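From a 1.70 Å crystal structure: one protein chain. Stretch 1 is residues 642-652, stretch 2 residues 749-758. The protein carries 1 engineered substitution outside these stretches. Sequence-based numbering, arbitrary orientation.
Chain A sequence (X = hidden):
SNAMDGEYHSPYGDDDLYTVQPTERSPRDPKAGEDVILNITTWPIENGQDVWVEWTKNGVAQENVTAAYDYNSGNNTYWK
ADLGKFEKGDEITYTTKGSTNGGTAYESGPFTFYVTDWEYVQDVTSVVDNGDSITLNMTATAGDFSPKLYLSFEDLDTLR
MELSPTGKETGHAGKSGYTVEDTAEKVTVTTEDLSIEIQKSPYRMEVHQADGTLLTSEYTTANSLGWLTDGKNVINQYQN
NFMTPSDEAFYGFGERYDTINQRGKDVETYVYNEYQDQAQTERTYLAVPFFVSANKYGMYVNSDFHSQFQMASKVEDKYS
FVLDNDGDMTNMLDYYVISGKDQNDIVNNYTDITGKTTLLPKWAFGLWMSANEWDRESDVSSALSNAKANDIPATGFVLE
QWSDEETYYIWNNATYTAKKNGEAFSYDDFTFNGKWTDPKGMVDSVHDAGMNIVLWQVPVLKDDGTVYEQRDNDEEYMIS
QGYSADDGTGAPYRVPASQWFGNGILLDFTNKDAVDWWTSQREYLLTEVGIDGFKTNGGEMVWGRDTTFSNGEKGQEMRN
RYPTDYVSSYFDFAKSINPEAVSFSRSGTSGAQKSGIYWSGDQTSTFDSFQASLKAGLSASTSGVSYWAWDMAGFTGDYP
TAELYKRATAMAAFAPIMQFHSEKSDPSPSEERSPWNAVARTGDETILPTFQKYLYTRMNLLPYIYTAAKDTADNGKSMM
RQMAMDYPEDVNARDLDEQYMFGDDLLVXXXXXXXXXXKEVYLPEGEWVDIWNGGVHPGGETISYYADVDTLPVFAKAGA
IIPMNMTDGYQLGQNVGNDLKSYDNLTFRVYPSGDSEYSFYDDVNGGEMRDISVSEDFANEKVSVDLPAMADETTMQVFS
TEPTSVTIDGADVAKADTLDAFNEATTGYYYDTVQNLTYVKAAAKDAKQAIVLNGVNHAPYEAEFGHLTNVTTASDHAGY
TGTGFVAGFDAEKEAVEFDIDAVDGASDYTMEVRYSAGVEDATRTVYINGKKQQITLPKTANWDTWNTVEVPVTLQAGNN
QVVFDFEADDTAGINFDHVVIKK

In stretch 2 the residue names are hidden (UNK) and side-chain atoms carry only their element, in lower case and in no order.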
ATOM      1  N   ALA A 642      14.461  10.052 -19.612  1.00 16.01           N
ATOM      2  CA  ALA A 642      13.120  10.383 -20.097  1.00 15.87           C
ATOM      3  C   ALA A 642      12.226   9.154 -20.070  1.00 15.85           C
ATOM      4  O   ALA A 642      11.034   9.242 -19.711  1.00 15.58           O
ATOM      5  CB  ALA A 642      13.192  10.971 -21.497  1.00 16.33           C
ATOM      6  N   GLU A 643      12.812   8.009 -20.423  1.00 15.87           N
ATOM      7  CA  GLU A 643      12.093   6.730 -20.397  1.00 16.03           C
ATOM      8  C   GLU A 643      11.591   6.418 -18.991  1.00 15.00           C
ATOM      9  O   GLU A 643      10.407   6.144 -18.793  1.00 14.43           O
ATOM     10  CB  GLU A 643      13.013   5.599 -20.878  1.00 17.01           C
ATOM     11  CG  GLU A 643      12.297   4.248 -20.936  1.00 17.87           C
ATOM     12  CD  GLU A 643      13.242   3.076 -21.115  1.00 19.29           C
ATOM     13  OE1 GLU A 643      12.740   1.944 -21.268  1.00 19.00           O
ATOM     14  OE2 GLU A 643      14.480   3.280 -21.119  1.00 19.94           O
ATOM     15  N   LEU A 644      12.485   6.456 -18.001  1.00 14.61           N
ATOM     16  CA  LEU A 644      12.048   6.192 -16.619  1.00 13.90           C
ATOM     17  C   LEU A 644      10.992   7.207 -16.185  1.00 13.66           C
ATOM     18  O   LEU A 644       9.992   6.831 -15.562  1.00 13.67           O
ATOM     19  CB  LEU A 644      13.223   6.200 -15.626  1.00 13.76           C
ATOM     20  CG  LEU A 644      12.831   6.027 -14.141  1.00 13.22           C
ATOM     21  CD1 LEU A 644      12.086   4.712 -13.840  1.00 13.02           C
ATOM     22  CD2 LEU A 644      14.062   6.097 -13.263  1.00 13.44           C
ATOM     23  N   TYR A 645      11.230   8.482 -16.493  1.00 13.92           N
ATOM     24  CA  TYR A 645      10.306   9.520 -16.067  1.00 13.66           C
ATOM     25  C   TYR A 645       8.896   9.234 -16.628  1.00 13.60           C
ATOM     26  O   TYR A 645       7.911   9.340 -15.896  1.00 13.39           O
ATOM     27  CB  TYR A 645      10.807  10.909 -16.459  1.00 13.88           C
ATOM     28  CG  TYR A 645      10.005  12.002 -15.783  1.00 13.65           C
ATOM     29  CD1 TYR A 645      10.333  12.425 -14.492  1.00 13.56           C
ATOM     30  CD2 TYR A 645       8.894  12.586 -16.424  1.00 13.70           C
ATOM     31  CE1 TYR A 645       9.602  13.406 -13.860  1.00 13.61           C
ATOM     32  CE2 TYR A 645       8.150  13.568 -15.786  1.00 13.77           C
ATOM     33  CZ  TYR A 645       8.508  13.964 -14.504  1.00 13.75           C
ATOM     34  OH  TYR A 645       7.788  14.944 -13.858  1.00 13.75           O
ATOM     35  N   LYS A 646       8.824   8.859 -17.905  1.00 13.89           N
ATOM     36  CA  LYS A 646       7.542   8.595 -18.576  1.00 14.17           C
ATOM     37  C   LYS A 646       6.852   7.349 -18.016  1.00 13.96           C
ATOM     38  O   LYS A 646       5.629   7.349 -17.785  1.00 13.94           O
ATOM     39  CB  LYS A 646       7.743   8.465 -20.100  1.00 14.55           C
ATOM     40  CG  LYS A 646       7.981   9.793 -20.793  1.00 15.23           C
ATOM     41  CD  LYS A 646       8.072   9.556 -22.291  1.00 15.91           C
ATOM     42  CE  LYS A 646       8.085  10.860 -23.087  1.00 16.48           C
ATOM     43  NZ  LYS A 646       8.099  10.483 -24.535  1.00 17.54           N
ATOM     44  N   ARG A 647       7.636   6.295 -17.767  1.00 13.85           N
ATOM     45  CA  ARG A 647       7.090   5.046 -17.207  1.00 13.50           C
ATOM     46  C   ARG A 647       6.556   5.250 -15.803  1.00 13.33           C
ATOM     47  O   ARG A 647       5.472   4.754 -15.468  1.00 13.13           O
ATOM     48  CB  ARG A 647       8.137   3.919 -17.225  1.00 13.41           C
ATOM     49  CG  ARG A 647       8.583   3.472 -18.612  1.00 13.65           C
ATOM     50  CD  ARG A 647       7.397   2.990 -19.449  1.00 13.85           C
ATOM     51  NE  ARG A 647       7.784   2.214 -20.625  1.00 14.09           N
ATOM     52  CZ  ARG A 647       6.947   1.877 -21.596  1.00 14.49           C
ATOM     53  NH1 ARG A 647       5.652   2.204 -21.507  1.00 14.45           N
ATOM     54  NH2 ARG A 647       7.398   1.183 -22.626  1.00 14.74           N
ATOM     55  N   ALA A 648       7.311   5.997 -14.998  1.00 13.21           N
ATOM     56  CA  ALA A 648       6.949   6.304 -13.626  1.00 13.37           C
ATOM     57  C   ALA A 648       5.715   7.210 -13.577  1.00 13.65           C
ATOM     58  O   ALA A 648       4.820   6.972 -12.766  1.00 13.61           O
ATOM     59  CB  ALA A 648       8.119   6.960 -12.919  1.00 13.65           C
ATOM     60  N   THR A 649       5.675   8.216 -14.451  1.00 14.01           N
ATOM     61  CA  THR A 649       4.527   9.122 -14.562  1.00 14.55           C
ATOM     62  C   THR A 649       3.234   8.339 -14.766  1.00 14.37           C
ATOM     63  O   THR A 649       2.254   8.579 -14.059  1.00 13.96           O
ATOM     64  CB  THR A 649       4.710  10.095 -15.735  1.00 15.49           C
ATOM     65  OG1 THR A 649       5.774  10.995 -15.443  1.00 15.89           O
ATOM     66  CG2 THR A 649       3.428  10.878 -16.040  1.00 16.20           C
ATOM     67  N   ALA A 650       3.242   7.408 -15.719  1.00 14.58           N
ATOM     68  CA  ALA A 650       2.044   6.655 -16.078  1.00 14.74           C
ATOM     69  C   ALA A 650       1.558   5.826 -14.884  1.00 14.60           C
ATOM     70  O   ALA A 650       0.361   5.824 -14.557  1.00 14.22           O
ATOM     71  CB  ALA A 650       2.338   5.744 -17.257  1.00 15.08           C
ATOM     72  N   MET A 651       2.487   5.118 -14.245  1.00 14.54           N
ATOM     73  CA  MET A 651       2.121   4.310 -13.081  1.00 14.68           C
ATOM     74  C   MET A 651       1.611   5.226 -11.947  1.00 14.23           C
ATOM     75  O   MET A 651       0.590   4.928 -11.341  1.00 14.14           O
ATOM     76  CB  MET A 651       3.273   3.411 -12.635  1.00 15.43           C
ATOM     77  CG  MET A 651       2.965   2.564 -11.393  1.00 15.93           C
ATOM     78  SD  MET A 651       3.323   3.476  -9.872  1.00 18.08           S
ATOM     79  CE  MET A 651       2.536   2.431  -8.657  1.00 18.14           C
ATOM     80  N   ALA A 652       2.311   6.337 -11.702  1.00 13.53           N
ATOM     81  CA  ALA A 652       1.980   7.230 -10.583  1.00 13.10           C
ATOM     82  C   ALA A 652       0.584   7.817 -10.719  1.00 13.07           C
ATOM     83  O   ALA A 652      -0.149   7.960  -9.717  1.00 13.12           O
ATOM     84  CB  ALA A 652       3.013   8.351 -10.458  1.00 13.03           C
ATOM     85  N   UNK A 749      -1.154  -2.238 -15.783  1.00 12.45           N
ATOM     86  CA  UNK A 749       0.083  -2.974 -15.984  1.00 13.09           C
ATOM     87  C   UNK A 749       1.248  -2.055 -16.357  1.00 13.39           C
ATOM     88  O   UNK A 749       1.560  -1.893 -17.529  1.00 13.89           O
ATOM     89  c   UNK A 749      -0.141  -4.077 -17.023  1.00 13.17           C
ATOM     90  N   UNK A 750       1.902  -1.433 -15.345  1.00 13.61           N
ATOM     91  CA  UNK A 750       2.957  -0.495 -15.724  1.00 13.60           C
ATOM     92  C   UNK A 750       4.184  -1.223 -16.268  1.00 13.64           C
ATOM     93  O   UNK A 750       4.369  -2.415 -16.000  1.00 13.73           O
ATOM     94  c   UNK A 750       3.276   0.221 -14.416  1.00 13.87           C
ATOM     95  c   UNK A 750       2.977  -0.774 -13.367  1.00 13.91           C
ATOM     96  c   UNK A 750       1.759  -1.534 -13.877  1.00 13.49           C
ATOM     97  N   UNK A 751       4.970  -0.521 -17.073  1.00 13.47           N
ATOM     98  CA  UNK A 751       6.198  -1.092 -17.615  1.00 13.55           C
ATOM     99  C   UNK A 751       7.308  -0.647 -16.673  1.00 13.77           C
ATOM    100  O   UNK A 751       7.656   0.552 -16.625  1.00 14.02           O
ATOM    101  c   UNK A 751       6.470  -0.633 -19.074  1.00 13.85           C
ATOM    102  c   UNK A 751       7.887  -1.030 -19.495  1.00 14.09           C
ATOM    103  c   UNK A 751       5.542  -1.330 -20.078  1.00 14.29           C
ATOM    104  c   UNK A 751       4.099  -0.875 -20.096  1.00 14.59           C
ATOM    105  N   UNK A 752       7.852  -1.601 -15.911  1.00 13.65           N
ATOM    106  CA  UNK A 752       8.849  -1.266 -14.876  1.00 13.67           C
ATOM    107  C   UNK A 752      10.219  -1.853 -15.207  1.00 14.36           C
ATOM    108  O   UNK A 752      11.101  -1.935 -14.340  1.00 14.31           O
ATOM    109  c   UNK A 752       8.403  -1.712 -13.462  1.00 13.46           C
ATOM    110  c   UNK A 752       8.256  -3.228 -13.407  1.00 13.61           C
ATOM    111  c   UNK A 752       7.087  -1.030 -13.087  1.00 13.24           C
ATOM    112  N   UNK A 753      10.393  -2.241 -16.466  1.00 15.23           N
ATOM    113  CA  UNK A 753      11.679  -2.756 -16.952  1.00 16.28           C
ATOM    114  C   UNK A 753      12.242  -1.839 -18.010  1.00 16.63           C
ATOM    115  O   UNK A 753      11.541  -1.439 -18.934  1.00 16.51           O
ATOM    116  c   UNK A 753      10.734  -6.521 -17.176  1.00 18.94           C
ATOM    117  o   UNK A 753      11.438  -6.933 -18.104  1.00 20.81           O
ATOM    118  c   UNK A 753      11.016  -5.183 -16.533  1.00 17.68           C
ATOM    119  n   UNK A 753       9.693  -7.211 -16.705  1.00 18.94           N
ATOM    120  c   UNK A 753      11.516  -4.154 -17.539  1.00 16.90           C
ATOM    121  N   UNK A 754      13.512  -1.491 -17.832  1.00 17.24           N
ATOM    122  CA  UNK A 754      14.242  -0.638 -18.762  1.00 18.71           C
ATOM    123  C   UNK A 754      14.300  -1.269 -20.159  1.00 18.65           C
ATOM    124  O   UNK A 754      14.599  -2.460 -20.303  1.00 18.10           O
ATOM    125  c   UNK A 754      16.429   0.720 -18.882  1.00 24.31           C
ATOM    126  c   UNK A 754      17.834   0.871 -18.298  1.00 27.10           C
ATOM    127  o   UNK A 754      18.087   0.444 -17.153  1.00 29.20           O
ATOM    128  c   UNK A 754      15.641  -0.409 -18.216  1.00 20.66           C
ATOM    129  o   UNK A 754      18.723   1.398 -18.989  1.00 31.04           O
ATOM    130  N   UNK A 755      13.995  -0.464 -21.176  1.00 18.35           N
ATOM    131  CA  UNK A 755      13.997  -0.904 -22.577  1.00 18.88           C
ATOM    132  C   UNK A 755      12.808  -1.739 -23.034  1.00 18.22           C
ATOM    133  O   UNK A 755      12.739  -2.125 -24.194  1.00 18.61           O
ATOM    134  N   UNK A 756      11.867  -2.034 -22.130  1.00 17.36           N
ATOM    135  CA  UNK A 756      10.760  -2.916 -22.469  1.00 17.12           C
ATOM    136  C   UNK A 756       9.670  -2.175 -23.247  1.00 17.25           C
ATOM    137  O   UNK A 756       9.292  -1.059 -22.878  1.00 16.92           O
ATOM    138  n   UNK A 756       7.783  -6.157 -20.262  1.00 17.49           N
ATOM    139  c   UNK A 756       8.415  -5.004 -20.139  1.00 16.76           C
ATOM    140  c   UNK A 756      10.167  -3.505 -21.190  1.00 16.63           C
ATOM    141  c   UNK A 756       8.950  -4.393 -21.425  1.00 16.93           C
ATOM    142  o   UNK A 756       8.558  -4.441 -19.055  1.00 17.28           O
ATOM    143  N   UNK A 757       9.208  -2.790 -24.331  1.00 17.82           N
ATOM    144  CA  UNK A 757       8.012  -2.332 -25.048  1.00 18.42           C
ATOM    145  C   UNK A 757       6.979  -3.455 -25.276  1.00 18.66           C
ATOM    146  O   UNK A 757       5.831  -3.177 -25.609  1.00 18.67           O
ATOM    147  o   UNK A 757       9.091  -2.606 -27.193  1.00 20.48           O
ATOM    148  c   UNK A 757       9.206  -0.392 -26.221  1.00 19.49           C
ATOM    149  c   UNK A 757       8.359  -1.672 -26.398  1.00 19.22           C
ATOM    150  N   UNK A 758       7.363  -4.713 -25.083  1.00 19.36           N
ATOM    151  CA  UNK A 758       6.372  -5.792 -25.141  1.00 20.25           C
ATOM    152  C   UNK A 758       6.031  -6.220 -23.721  1.00 18.51           C
ATOM    153  O   UNK A 758       6.815  -6.921 -23.075  1.00 18.01           O
ATOM    154  o   UNK A 758       5.243  -6.059 -29.206  1.00 34.54           O
ATOM    155  o   UNK A 758       4.393  -7.084 -27.451  1.00 33.55           O
ATOM    156  c   UNK A 758       5.384  -6.612 -28.081  1.00 31.41           C
ATOM    157  c   UNK A 758       6.856  -6.981 -25.992  1.00 23.36           C
ATOM    158  c   UNK A 758       6.812  -6.729 -27.501  1.00 28.22           C
TER
HETATM  159  O   HOH W   1      10.445   1.007 -20.126  1.00 19.19           O
HETATM  160  O   HOH W   2      10.908   1.082 -23.332  1.00 29.39           O
HETATM  161  O   HOH W   3       4.462   2.450 -16.870  1.00 14.54           O

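Stretch 1 is a helix that presents Glu643, Arg647 and Met651, one turn apart, to a partner strung out without regular helix or strand. Position 749 carries a single side-chain carbon, out of reach of the helix: Ala749. At 750, three carbons close a ring onto the backbone N, and the ring packs against Met651, the signature of proline. The CB of Pro750 lies 3.7 Å from Met651 CB, an apolar contact made near the root of the methionine, whose end leads away.

At 751, four carbons fork at the first, one arm two carbons long, and the short arm lies over one face of the Arg647 guanidinium: this is Ile751, with CG2 3.4 Å from Arg647 NE. A methyl thus covers the flat surface of the charged group while its N-H bonds remain free to point elsewhere. The backbone N of Ile751 reaches the helix through water 3, donating at 3.0 Å to the water O, which in turn donates to Arg647 O at 2.9 Å.

Position 752 has one carbon carrying two more, a valine; Val752 points away from the helix. Position 753 shows three carbons, the third bearing one oxygen and one nitrogen. Those atoms define Gln753, whose CA-to-CB bond also points away; its backbone O faces water 1, which lies 2.9 Å from Gln753 O and 2.7 Å from Glu643 OE1, and accepts from Arg647 NE at 3.0 Å from the water O.

At 754, three carbons end in two oxygens, and one of the carbons comes near the Glu643 carboxylate: this is Glu754, with CG 3.9 Å from Glu643 OE2. Position 755 has no side-chain atoms, and its backbone N donates to Glu643 OE1 at 2.7 Å; it is Gly755, and its phi of 77° favours glycine by itself.

Position 756 has three carbons, the third with one oxygen and one nitrogen, and its backbone O accepts from Arg647 NH2 at 2.9 Å: Gln756. It completes a type II turn begun at Gln753. At 757, one carbon carries an oxygen and a carbon, the latter a methyl near Arg647, hence Thr757, whose CG2 stands 4.3 Å from Arg647 NH2. Position 758 has three carbons and two terminal oxygens; Glu758 points away and makes no contact.

The rule is side chain to backbone. Glu643 accepts from a turn amide, Arg647 donates to a turn carbonyl, water 1 links Glu643 to the carbonyl of Gln753, and water 2 links it to the same Gln756 carbonyl that Arg647 binds. Beside this polar end, Ile751 covers the guanidinium and Pro750 meets Met651, so apolar packing continues the contact along the helix.

Stretch 2 (749-758) APIVQEGQTE
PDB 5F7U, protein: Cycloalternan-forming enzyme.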